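Local coordinates for tyrosine specific protein phosphatase, putative (Trypanosoma brucei, PDB 3M4U) that dephosphorylates phosphotyrosine in proteins, the nucleolar protein NOPP44/46 among them, and serves as a life cycle switch of the parasite, at residues S6-A10 with Y284-L288; L28-E32 with V263-Q268; I61-V65 with T109-K113; L170-R174 with A207-L212. The contacts are given in a common frame with arbitrary orientation. Numbering follows the deposited sequence.

Overall arrangement
Contacts 3 and 4 reach the mixed central sheet, whose strand 225-228 leads, through the P-loop with the family's signature motif, into helix 234-250. Contacts 1 and 2 join N-terminal elements to consecutive helices, 277-290 and 258-269; their centres are about 20 Å apart and their nearest atoms about 7 Å, and contact 2 is nested along the chain inside the loop that contact 1 closes. Contact 4 meets contact 1 directly, T286 OG1 lying 3.4 Å from F209 CE2, and its helix 206-217 follows the WPD region. Contact 3 lies on the opposite side of the chain's centre from contact 1 (centres about 35 Å apart) and from contact 4 (about 26 Å).

Contact 1: residues S6-A10 with Y284-L288; sequences SFPMA and YMTVL
F7 lays one ring face over V287, with CG1 of V287 4.0 Å from the F7 ring centroid and 25° off its normal, a CH-pi contact. The first modelled residues of a PTP fold here pack on the penultimate helix, 277-290, of which 284-288 is a regular piece (L288 N to Y284 O 2.8 Å). After an extended F7 (-126/84), P8 to A10 take helical backbone angles and close a turn through A10 N to F7 O, 2.9 Å. A10 and L288 come nearest, CA to CA 6.6 Å. F7 (chi1 t) meets L288 at the ring edge, CE2 to CD2 3.5 Å, and F7 CZ lies 3.8 Å from Y284 CE1. L288 (m, t) also receives A10 CB on CD2 at 4.0 Å. Helix 14-31 flanks the contact: Y284 (chi1 -96°, between wells) hydrogen-bonds through OH to E24. M9 (t, p, p) sets CE over the Y284 ring face, a CH-pi contact 3.5 Å from the centroid, and its SD makes a Met-aromatic contact at 4.8 Å.

Contact 2: residues L28-E32 with V263-Q268; sequences LQRQE and VAAMKQ
K267, the residue most covered here, reaches from helix 258-269 along the last turn of helix 14-31. Its side chain (m, t, t, m) is straight through the middle and bends at the end, with CD 3.5 Å from L28 O and CE 4.1 Å from L28 CB. K267 NZ donates a 2.7 Å hydrogen bond to Q29 OE1 and is also bonded to the carbonyls of M273 and V274. L28 (m, t) points toward the other helix: CD1 sits 3.9 Å from V263 CG1, CD2 3.8 Å from A264 CB, and L28 also touches Y280 of helix 277-290. L28 and A264 pair at a CA distance of 6.3 Å, E32 and Q268 at 7.0 Å, so both segments advance in the same sense. E32 is extended (-103/133) and folds back (m, m), placing CG 3.6 Å from K267 O and OE2 3.4 Å from Q268 CA. A water donates to K267 O (2.5 Å) and weakly to E32 OE1 (2.9 Å). Q31 NE2 bonds to A264 O at 2.8 Å and E32 OE2 at 3.0 Å. M273 and V274 probably lead into the Q-loop, as in other PTPs; this is helix-on-helix packing of the PTP fold.

Contact 3: residues I61-V65 with T109-K113; sequences IYPPV and TLSEK
Y62, at the end of the weakly bonded strand 61-62, stretches its ring across the gap to helix 103-112. With chi1 t and chi2 near 99°, the ring meets T109 obliquely, CE2 to CG2 4.0 Å, and carries OH to within 3.1 Å of K113 CG. The peptide between Y62 and P63 is cis; it turns the chain so that P63 points its CB toward the helix, with CG 3.8 Å from T109 OG1. P63 (-65/155) and P64 (-62/146) have polyproline-II angles. T109 in the m rotamer faces the strand side, while its OG1 is hydrogen-bonded back to D105 O of its own helix. K113, which closes the last helical turn through N to T109 O at 2.7 Å, starts m, m and then runs straight (t, t). This bend carries its methylenes past the Y62 hydroxyl to the prolines: CE is 4.1 Å from P63 CB, and the terminal NZ 4.3 Å from P64 CD. P63 and T109 are the nearest backbone pair, CA to CA 7.3 Å. Y62 is backbone-bonded to G81. The contact thus joins an edge strand of the central sheet to one of the helices packed against it, as in the alpha/beta PTP fold.

Contact 4: residues L170-R174 with A207-L212; sequences LDIVR and ASFDEL
A207 opens the helical segment, its CB 3.8 Å from L170 CD2. S208 follows in rotamer m and donates from OG to L170 O at 2.7 Å; L170 and S208 are also the closest backbone pair, CA to CA 4.9 Å. S208 OG is further hydrogen-bonded to S205 OG. L170 (m, t), pointing toward the helix, closes this end of the contact. Beyond it the chain passes D171 in a left-handed conformation (55/46): D171 and I172 both face D167 across the hairpin, a G1 beta bulge from which strand 172-180 starts. F209 turns away from the strand, its ring meeting W197 at about 90°. W197 belongs to the WPD sequence of the PTP family, on the loop between strand 187-194 and this helix. E211, bonded through N to A207 O at 2.9 Å, points toward the strand: its CB is 3.9 Å from L170 CD1, its CG 3.9 Å from I172 CD1. R174 (m, t, t) reaches out so that NH2 meets OE2 of E211 (t, p) at 2.7 Å, a salt bridge at the guanidinium edge. A water accepts from R174 NH1 (2.6 Å) and donates weakly to E211 OE2 (3.5 Å). Strand 172-174 and helix 207-212 run roughly parallel, N-to-C directions 29° apart, axes 11.0 Å at closest approach. L212 (m, t) is buried, its CD2 4.1 Å from I172 CD1 and its side chain on Y194.

Contact 1: residues S6-A10 with Y284-L288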
loop_
_atom_site.group_PDB
_atom_site.type_symbol
_atom_site.label_atom_id
_atom_site.label_comp_id
_atom_site.label_asym_id
_atom_site.label_seq_id
_atom_site.Cartn_x
_atom_site.Cartn_y
_atom_site.Cartn_z
ATOM N N SER A 6 -5.744 -18.059 -23.267
ATOM C CA SER A 6 -6.479 -17.194 -22.333
ATOM C C SER A 6 -5.691 -15.949 -21.914
ATOM O O SER A 6 -6.272 -14.882 -21.644
ATOM C CB SER A 6 -6.908 -17.968 -21.080
ATOM O OG SER A 6 -7.560 -17.104 -20.155
ATOM N N PHE A 7 -4.370 -16.093 -21.841
ATOM C CA PHE A 7 -3.515 -14.968 -21.484
ATOM C C PHE A 7 -2.439 -14.762 -22.551
ATOM O O PHE A 7 -1.317 -15.241 -22.423
ATOM C CB PHE A 7 -2.926 -15.147 -20.077
ATOM C CG PHE A 7 -2.500 -13.853 -19.437
ATOM C CD1 PHE A 7 -3.426 -12.869 -19.159
ATOM C CD2 PHE A 7 -1.172 -13.618 -19.127
ATOM C CE1 PHE A 7 -3.040 -11.681 -18.591
ATOM C CE2 PHE A 7 -0.785 -12.428 -18.546
ATOM C CZ PHE A 7 -1.718 -11.462 -18.283
ATOM N N PRO A 8 -2.806 -14.045 -23.621
ATOM C CA PRO A 8 -1.989 -13.788 -24.814
ATOM C C PRO A 8 -0.613 -13.214 -24.503
ATOM O O PRO A 8 0.306 -13.377 -25.309
ATOM C CB PRO A 8 -2.835 -12.774 -25.595
ATOM C CG PRO A 8 -4.247 -13.124 -25.218
ATOM C CD PRO A 8 -4.158 -13.476 -23.754
ATOM N N MET A 9 -0.471 -12.556 -23.354
ATOM C CA MET A 9 0.826 -12.017 -22.956
ATOM C C MET A 9 1.858 -13.133 -22.765
ATOM O O MET A 9 3.051 -12.917 -22.931
ATOM C CB MET A 9 0.711 -11.184 -21.672
ATOM C CG MET A 9 2.050 -10.804 -21.047
ATOM S SD MET A 9 2.860 -9.412 -21.882
ATOM C CE MET A 9 1.884 -8.059 -21.235
ATOM N N ALA A 10 1.401 -14.325 -22.406
ATOM C CA ALA A 10 2.326 -15.408 -22.129
ATOM C C ALA A 10 2.924 -15.951 -23.432
ATOM O O ALA A 10 4.036 -16.497 -23.437
ATOM C CB ALA A 10 1.635 -16.511 -21.337
ATOM N N TYR A 284 2.499 -8.169 -13.745
ATOM C CA TYR A 284 2.399 -9.131 -14.844
ATOM C C TYR A 284 3.131 -10.403 -14.500
ATOM O O TYR A 284 2.666 -11.496 -14.794
ATOM C CB TYR A 284 2.985 -8.566 -16.140
ATOM C CG TYR A 284 1.973 -7.947 -17.066
ATOM C CD1 TYR A 284 0.994 -8.725 -17.677
ATOM C CD2 TYR A 284 1.988 -6.578 -17.328
ATOM C CE1 TYR A 284 0.043 -8.151 -18.531
ATOM C CE2 TYR A 284 1.057 -6.000 -18.184
ATOM C CZ TYR A 284 0.093 -6.796 -18.791
ATOM O OH TYR A 284 -0.834 -6.228 -19.640
ATOM N N MET A 285 4.284 -10.248 -13.863
ATOM C CA MET A 285 5.129 -11.380 -13.560
ATOM C C MET A 285 4.522 -12.232 -12.465
ATOM O O MET A 285 4.845 -13.407 -12.341
ATOM C CB MET A 285 6.508 -10.912 -13.137
ATOM C CG MET A 285 7.352 -10.314 -14.240
ATOM S SD MET A 285 8.942 -9.829 -13.523
ATOM C CE MET A 285 9.724 -9.021 -14.923
ATOM N N THR A 286 3.660 -11.631 -11.654
ATOM C CA THR A 286 3.001 -12.360 -10.592
ATOM C C THR A 286 1.958 -13.232 -11.251
ATOM O O THR A 286 1.823 -14.408 -10.927
ATOM C CB THR A 286 2.310 -11.407 -9.599
ATOM O OG1 THR A 286 3.282 -10.511 -9.051
ATOM C CG2 THR A 286 1.660 -12.200 -8.459
ATOM N N VAL A 287 1.225 -12.635 -12.187
ATOM C CA VAL A 287 0.243 -13.347 -13.017
ATOM C C VAL A 287 0.845 -14.491 -13.841
ATOM O O VAL A 287 0.396 -15.639 -13.740
ATOM C CB VAL A 287 -0.435 -12.383 -13.995
ATOM C CG1 VAL A 287 -1.338 -13.151 -14.969
ATOM C CG2 VAL A 287 -1.207 -11.317 -13.224
ATOM N N LEU A 288 1.842 -14.164 -14.665
ATOM C CA LEU A 288 2.513 -15.157 -15.489
ATOM C C LEU A 288 3.066 -16.280 -14.618
ATOM O O LEU A 288 2.930 -17.464 -14.944
ATOM C CB LEU A 288 3.650 -14.515 -16.296
ATOM C CG LEU A 288 3.265 -13.394 -17.274
ATOM C CD1 LEU A 288 4.488 -12.660 -17.781
ATOM C CD2 LEU A 288 2.407 -13.902 -18.440
#

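Contact 2: residues L28-E32 with V263-Q268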
loop_
_atom_site.group_PDB
_atom_site.type_symbol
_atom_site.label_atom_id
_atom_site.label_comp_id
_atom_site.label_asym_id
_atom_site.label_seq_id
_atom_site.Cartn_x
_atom_site.Cartn_y
_atom_site.Cartn_z
ATOM N N LEU A 28 -1.144 4.222 -19.566
ATOM C CA LEU A 28 -1.662 4.296 -18.204
ATOM C C LEU A 28 -1.207 5.593 -17.506
ATOM O O LEU A 28 -1.955 6.180 -16.720
ATOM C CB LEU A 28 -1.264 3.054 -17.394
ATOM C CG LEU A 28 -1.973 1.725 -17.697
ATOM C CD1 LEU A 28 -1.220 0.544 -17.116
ATOM C CD2 LEU A 28 -3.402 1.740 -17.198
ATOM N N GLN A 29 0.006 6.053 -17.810
ATOM C CA GLN A 29 0.511 7.251 -17.160
ATOM C C GLN A 29 -0.248 8.519 -17.580
ATOM O O GLN A 29 -0.508 9.413 -16.755
ATOM C CB GLN A 29 2.013 7.403 -17.374
ATOM C CG GLN A 29 2.869 6.418 -16.563
ATOM C CD GLN A 29 2.678 6.552 -15.038
ATOM O OE1 GLN A 29 1.565 6.410 -14.518
ATOM N NE2 GLN A 29 3.775 6.806 -14.323
ATOM N N ARG A 30 -0.622 8.593 -18.851
ATOM C CA ARG A 30 -1.328 9.774 -19.345
ATOM C C ARG A 30 -2.831 9.641 -19.135
ATOM O O ARG A 30 -3.586 10.579 -19.377
ATOM C CB ARG A 30 -0.995 10.060 -20.815
ATOM C CG ARG A 30 -1.345 8.933 -21.787
ATOM C CD ARG A 30 -0.553 9.083 -23.078
ATOM N NE ARG A 30 0.839 9.414 -22.780
ATOM C CZ ARG A 30 1.689 9.964 -23.642
ATOM N NH1 ARG A 30 1.297 10.253 -24.878
ATOM N NH2 ARG A 30 2.935 10.230 -23.266
ATOM N N GLN A 31 -3.260 8.475 -18.669
ATOM C CA GLN A 31 -4.673 8.253 -18.420
ATOM C C GLN A 31 -5.269 9.363 -17.567
ATOM O O GLN A 31 -6.335 9.908 -17.890
ATOM C CB GLN A 31 -4.904 6.912 -17.726
ATOM C CG GLN A 31 -6.137 6.919 -16.840
ATOM C CD GLN A 31 -6.426 5.573 -16.242
ATOM O OE1 GLN A 31 -6.110 4.535 -16.842
ATOM N NE2 GLN A 31 -7.034 5.566 -15.053
ATOM N N GLU A 32 -4.593 9.694 -16.469
ATOM C CA GLU A 32 -5.124 10.690 -15.543
ATOM C C GLU A 32 -4.398 12.019 -15.730
ATOM O O GLU A 32 -3.170 12.063 -15.809
ATOM C CB GLU A 32 -5.019 10.209 -14.078
ATOM C CG GLU A 32 -5.773 8.909 -13.752
ATOM C CD GLU A 32 -7.283 9.109 -13.617
ATOM O OE1 GLU A 32 -7.709 10.149 -13.063
ATOM O OE2 GLU A 32 -8.050 8.217 -14.054
ATOM N N VAL A 263 -4.860 -1.858 -13.040
ATOM C CA VAL A 263 -4.012 -0.718 -12.770
ATOM C C VAL A 263 -4.731 0.593 -13.121
ATOM O O VAL A 263 -4.639 1.574 -12.376
ATOM C CB VAL A 263 -2.657 -0.821 -13.477
ATOM C CG1 VAL A 263 -1.889 0.474 -13.312
ATOM C CG2 VAL A 263 -1.851 -1.966 -12.911
ATOM N N ALA A 264 -5.461 0.591 -14.236
ATOM C CA ALA A 264 -6.248 1.751 -14.667
ATOM C C ALA A 264 -7.270 2.154 -13.608
ATOM O O ALA A 264 -7.460 3.338 -13.333
ATOM C CB ALA A 264 -6.956 1.461 -15.990
ATOM N N ALA A 265 -7.931 1.162 -13.026
ATOM C CA ALA A 265 -8.928 1.413 -11.999
ATOM C C ALA A 265 -8.252 1.971 -10.761
ATOM O O ALA A 265 -8.792 2.869 -10.114
ATOM C CB ALA A 265 -9.679 0.144 -11.669
ATOM N N MET A 266 -7.064 1.454 -10.440
ATOM C CA MET A 266 -6.313 1.968 -9.293
ATOM C C MET A 266 -5.902 3.426 -9.484
ATOM O O MET A 266 -6.073 4.256 -8.582
ATOM C CB MET A 266 -5.094 1.094 -8.956
ATOM C CG MET A 266 -5.439 -0.154 -8.135
ATOM S SD MET A 266 -3.991 -1.034 -7.516
ATOM C CE MET A 266 -2.980 -1.151 -9.003
ATOM N N LYS A 267 -5.368 3.739 -10.659
ATOM C CA LYS A 267 -4.924 5.101 -10.941
ATOM C C LYS A 267 -6.093 6.092 -10.896
ATOM O O LYS A 267 -5.920 7.262 -10.557
ATOM C CB LYS A 267 -4.219 5.153 -12.287
ATOM C CG LYS A 267 -2.850 4.507 -12.261
ATOM C CD LYS A 267 -2.160 4.588 -13.600
ATOM C CE LYS A 267 -0.672 4.290 -13.486
ATOM N NZ LYS A 267 0.020 5.276 -12.626
ATOM N N GLN A 268 -7.285 5.601 -11.218
ATOM C CA GLN A 268 -8.496 6.409 -11.181
ATOM C C GLN A 268 -8.898 6.739 -9.735
ATOM O O GLN A 268 -9.476 7.798 -9.463
ATOM C CB GLN A 268 -9.634 5.660 -11.888
ATOM C CG GLN A 268 -10.785 6.546 -12.328
ATOM C CD GLN A 268 -11.894 6.637 -11.294
ATOM O OE1 GLN A 268 -12.067 5.735 -10.472
ATOM N NE2 GLN A 268 -12.663 7.728 -11.337
HETATM O O HOH W 1 -6.548 9.633 -10.474
#

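Contact 3: residues I61-V65 with T109-K113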
loop_
_atom_site.group_PDB
_atom_site.type_symbol
_atom_site.label_atom_id
_atom_site.label_comp_id
_atom_site.label_asym_id
_atom_site.label_seq_id
_atom_site.Cartn_x
_atom_site.Cartn_y
_atom_site.Cartn_z
ATOM N N ILE A 61 -11.298 9.748 -1.221
ATOM C CA ILE A 61 -10.507 10.030 -0.037
ATOM C C ILE A 61 -10.952 9.205 1.176
ATOM O O ILE A 61 -12.145 8.947 1.385
ATOM C CB ILE A 61 -10.555 11.526 0.314
ATOM C CG1 ILE A 61 -9.321 11.925 1.124
ATOM C CG2 ILE A 61 -11.861 11.862 1.042
ATOM C CD1 ILE A 61 -9.164 13.414 1.317
ATOM N N TYR A 62 -9.976 8.804 1.979
ATOM C CA TYR A 62 -10.233 8.026 3.181
ATOM C C TYR A 62 -9.338 8.561 4.285
ATOM O O TYR A 62 -8.175 8.895 4.032
ATOM C CB TYR A 62 -9.910 6.551 2.931
ATOM C CG TYR A 62 -10.376 5.598 4.020
ATOM C CD1 TYR A 62 -11.546 4.872 3.876
ATOM C CD2 TYR A 62 -9.631 5.414 5.180
ATOM C CE1 TYR A 62 -11.973 3.986 4.856
ATOM C CE2 TYR A 62 -10.053 4.536 6.177
ATOM C CZ TYR A 62 -11.223 3.818 6.006
ATOM O OH TYR A 62 -11.652 2.942 6.980
ATOM N N PRO A 63 -9.881 8.680 5.509
ATOM C CA PRO A 63 -11.308 8.475 5.798
ATOM C C PRO A 63 -12.157 9.531 5.096
ATOM O O PRO A 63 -11.643 10.613 4.803
ATOM C CB PRO A 63 -11.397 8.666 7.324
ATOM C CG PRO A 63 -10.191 9.489 7.676
ATOM C CD PRO A 63 -9.113 9.010 6.724
ATOM N N PRO A 64 -13.436 9.214 4.822
ATOM C CA PRO A 64 -14.386 10.098 4.126
ATOM C C PRO A 64 -14.628 11.381 4.920
ATOM O O PRO A 64 -14.626 11.325 6.154
ATOM C CB PRO A 64 -15.682 9.274 4.085
ATOM C CG PRO A 64 -15.269 7.859 4.390
ATOM C CD PRO A 64 -14.072 7.960 5.275
ATOM N N VAL A 65 -14.840 12.504 4.232
ATOM C CA VAL A 65 -15.059 13.797 4.898
ATOM C C VAL A 65 -16.396 13.893 5.640
ATOM O O VAL A 65 -17.462 13.749 5.043
ATOM C CB VAL A 65 -14.949 14.973 3.903
ATOM C CG1 VAL A 65 -15.612 16.239 4.473
ATOM C CG2 VAL A 65 -13.491 15.226 3.549
ATOM N N THR A 109 -7.517 6.777 13.132
ATOM C CA THR A 109 -8.292 6.167 12.078
ATOM C C THR A 109 -8.264 4.650 12.219
ATOM O O THR A 109 -9.307 3.990 12.185
ATOM C CB THR A 109 -7.794 6.640 10.709
ATOM O OG1 THR A 109 -8.135 8.026 10.551
ATOM C CG2 THR A 109 -8.451 5.849 9.606
ATOM N N LEU A 110 -7.074 4.100 12.418
ATOM C CA LEU A 110 -6.967 2.668 12.628
ATOM C C LEU A 110 -7.935 2.213 13.744
ATOM O O LEU A 110 -8.577 1.163 13.630
ATOM C CB LEU A 110 -5.522 2.265 12.951
ATOM C CG LEU A 110 -4.391 2.702 12.017
ATOM C CD1 LEU A 110 -3.072 2.102 12.483
ATOM C CD2 LEU A 110 -4.668 2.298 10.574
ATOM N N SER A 111 -8.051 3.006 14.810
ATOM C CA SER A 111 -8.948 2.653 15.914
ATOM C C SER A 111 -10.403 2.892 15.539
ATOM O O SER A 111 -11.243 1.994 15.638
ATOM C CB SER A 111 -8.594 3.435 17.183
ATOM O OG SER A 111 -9.492 3.135 18.237
ATOM N N GLU A 112 -10.687 4.109 15.098
ATOM C CA GLU A 112 -12.027 4.493 14.673
ATOM C C GLU A 112 -12.622 3.509 13.652
ATOM O O GLU A 112 -13.743 3.032 13.827
ATOM C CB GLU A 112 -12.007 5.938 14.142
ATOM C CG GLU A 112 -13.083 6.268 13.097
ATOM C CD GLU A 112 -14.447 6.607 13.693
ATOM O OE1 GLU A 112 -15.094 7.546 13.173
ATOM O OE2 GLU A 112 -14.877 5.944 14.669
ATOM N N LYS A 113 -11.864 3.188 12.603
ATOM C CA LYS A 113 -12.349 2.287 11.545
ATOM C C LYS A 113 -12.095 0.802 11.833
ATOM O O LYS A 113 -12.443 -0.061 11.038
ATOM C CB LYS A 113 -11.733 2.666 10.196
ATOM C CG LYS A 113 -11.989 4.105 9.792
ATOM C CD LYS A 113 -13.461 4.331 9.494
ATOM C CE LYS A 113 -13.697 5.765 9.028
ATOM N NZ LYS A 113 -15.153 6.096 8.965
#

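Contact 4: residues L170-R174 with A207-L212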
loop_
_atom_site.group_PDB
_atom_site.type_symbol
_atom_site.label_atom_id
_atom_site.label_comp_id
_atom_site.label_asym_id
_atom_site.label_seq_id
_atom_site.Cartn_x
_atom_site.Cartn_y
_atom_site.Cartn_z
ATOM N N LEU A 170 12.850 -13.267 4.856
ATOM C CA LEU A 170 11.882 -12.566 4.030
ATOM C C LEU A 170 11.888 -11.054 4.294
ATOM O O LEU A 170 11.199 -10.300 3.606
ATOM C CB LEU A 170 10.485 -13.155 4.229
ATOM C CG LEU A 170 10.325 -14.637 3.871
ATOM C CD1 LEU A 170 8.878 -15.037 4.048
ATOM C CD2 LEU A 170 10.812 -14.955 2.435
ATOM N N ASP A 171 12.678 -10.620 5.275
ATOM C CA ASP A 171 12.722 -9.204 5.654
ATOM C C ASP A 171 11.332 -8.646 5.993
ATOM O O ASP A 171 10.954 -7.548 5.548
ATOM C CB ASP A 171 13.359 -8.377 4.545
ATOM C CG ASP A 171 14.807 -8.070 4.821
ATOM O OD1 ASP A 171 15.274 -8.394 5.933
ATOM O OD2 ASP A 171 15.471 -7.490 3.933
ATOM N N ILE A 172 10.593 -9.414 6.791
ATOM C CA ILE A 172 9.245 -9.071 7.192
ATOM C C ILE A 172 9.125 -9.113 8.714
ATOM O O ILE A 172 9.353 -10.151 9.333
ATOM C CB ILE A 172 8.214 -10.030 6.545
ATOM C CG1 ILE A 172 8.220 -9.855 5.024
ATOM C CG2 ILE A 172 6.813 -9.848 7.144
ATOM C CD1 ILE A 172 7.404 -10.871 4.255
ATOM N N VAL A 173 8.783 -7.969 9.304
ATOM C CA VAL A 173 8.470 -7.871 10.724
ATOM C C VAL A 173 6.960 -7.832 10.945
ATOM O O VAL A 173 6.244 -7.102 10.257
ATOM C CB VAL A 173 9.045 -6.583 11.342
ATOM C CG1 VAL A 173 8.977 -6.655 12.874
ATOM C CG2 VAL A 173 10.469 -6.355 10.864
ATOM N N ARG A 174 6.477 -8.612 11.907
ATOM C CA ARG A 174 5.087 -8.513 12.334
ATOM C C ARG A 174 5.050 -7.851 13.713
ATOM O O ARG A 174 5.751 -8.289 14.632
ATOM C CB ARG A 174 4.422 -9.890 12.386
ATOM C CG ARG A 174 4.418 -10.653 11.062
ATOM C CD ARG A 174 3.864 -12.061 11.257
ATOM N NE ARG A 174 3.321 -12.633 10.027
ATOM C CZ ARG A 174 4.069 -13.145 9.058
ATOM N NH1 ARG A 174 5.392 -13.137 9.168
ATOM N NH2 ARG A 174 3.497 -13.640 7.978
ATOM N N ALA A 207 9.618 -14.513 -2.840
ATOM C CA ALA A 207 9.043 -15.219 -1.702
ATOM C C ALA A 207 8.475 -14.238 -0.677
ATOM O O ALA A 207 7.415 -14.488 -0.095
ATOM C CB ALA A 207 10.087 -16.164 -1.052
ATOM N N SER A 208 9.187 -13.133 -0.456
ATOM C CA SER A 208 8.666 -12.046 0.377
ATOM C C SER A 208 7.352 -11.515 -0.209
ATOM O O SER A 208 6.334 -11.412 0.487
ATOM C CB SER A 208 9.686 -10.915 0.494
ATOM O OG SER A 208 10.866 -11.351 1.148
ATOM N N PHE A 209 7.374 -11.205 -1.502
ATOM C CA PHE A 209 6.202 -10.655 -2.168
ATOM C C PHE A 209 5.016 -11.589 -2.002
ATOM O O PHE A 209 3.898 -11.152 -1.710
ATOM C CB PHE A 209 6.490 -10.412 -3.647
ATOM C CG PHE A 209 5.500 -9.498 -4.312
ATOM C CD1 PHE A 209 5.212 -8.247 -3.765
ATOM C CD2 PHE A 209 4.860 -9.879 -5.491
ATOM C CE1 PHE A 209 4.292 -7.391 -4.378
ATOM C CE2 PHE A 209 3.938 -9.026 -6.108
ATOM C CZ PHE A 209 3.656 -7.776 -5.544
ATOM N N ASP A 210 5.277 -12.880 -2.184
ATOM C CA ASP A 210 4.253 -13.908 -2.064
ATOM C C ASP A 210 3.741 -14.047 -0.639
ATOM O O ASP A 210 2.555 -14.258 -0.424
ATOM C CB ASP A 210 4.791 -15.257 -2.540
ATOM C CG ASP A 210 4.929 -15.330 -4.043
ATOM O OD1 ASP A 210 4.451 -14.397 -4.737
ATOM O OD2 ASP A 210 5.514 -16.330 -4.529
ATOM N N GLU A 211 4.629 -13.956 0.336
ATOM C CA GLU A 211 4.180 -13.995 1.712
ATOM C C GLU A 211 3.208 -12.837 1.963
ATOM O O GLU A 211 2.141 -13.025 2.561
ATOM C CB GLU A 211 5.365 -13.966 2.686
ATOM C CG GLU A 211 4.956 -13.932 4.166
ATOM C CD GLU A 211 4.224 -15.185 4.628
ATOM O OE1 GLU A 211 3.984 -16.098 3.799
ATOM O OE2 GLU A 211 3.887 -15.260 5.828
ATOM N N LEU A 212 3.548 -11.648 1.468
ATOM C CA LEU A 212 2.677 -10.497 1.685
ATOM C C LEU A 212 1.297 -10.756 1.110
ATOM O O LEU A 212 0.280 -10.541 1.778
ATOM C CB LEU A 212 3.262 -9.222 1.077
ATOM C CG LEU A 212 4.557 -8.721 1.713
ATOM C CD1 LEU A 212 5.133 -7.556 0.908
ATOM C CD2 LEU A 212 4.312 -8.335 3.186
HETATM O O HOH W 2 6.818 -14.380 7.439
#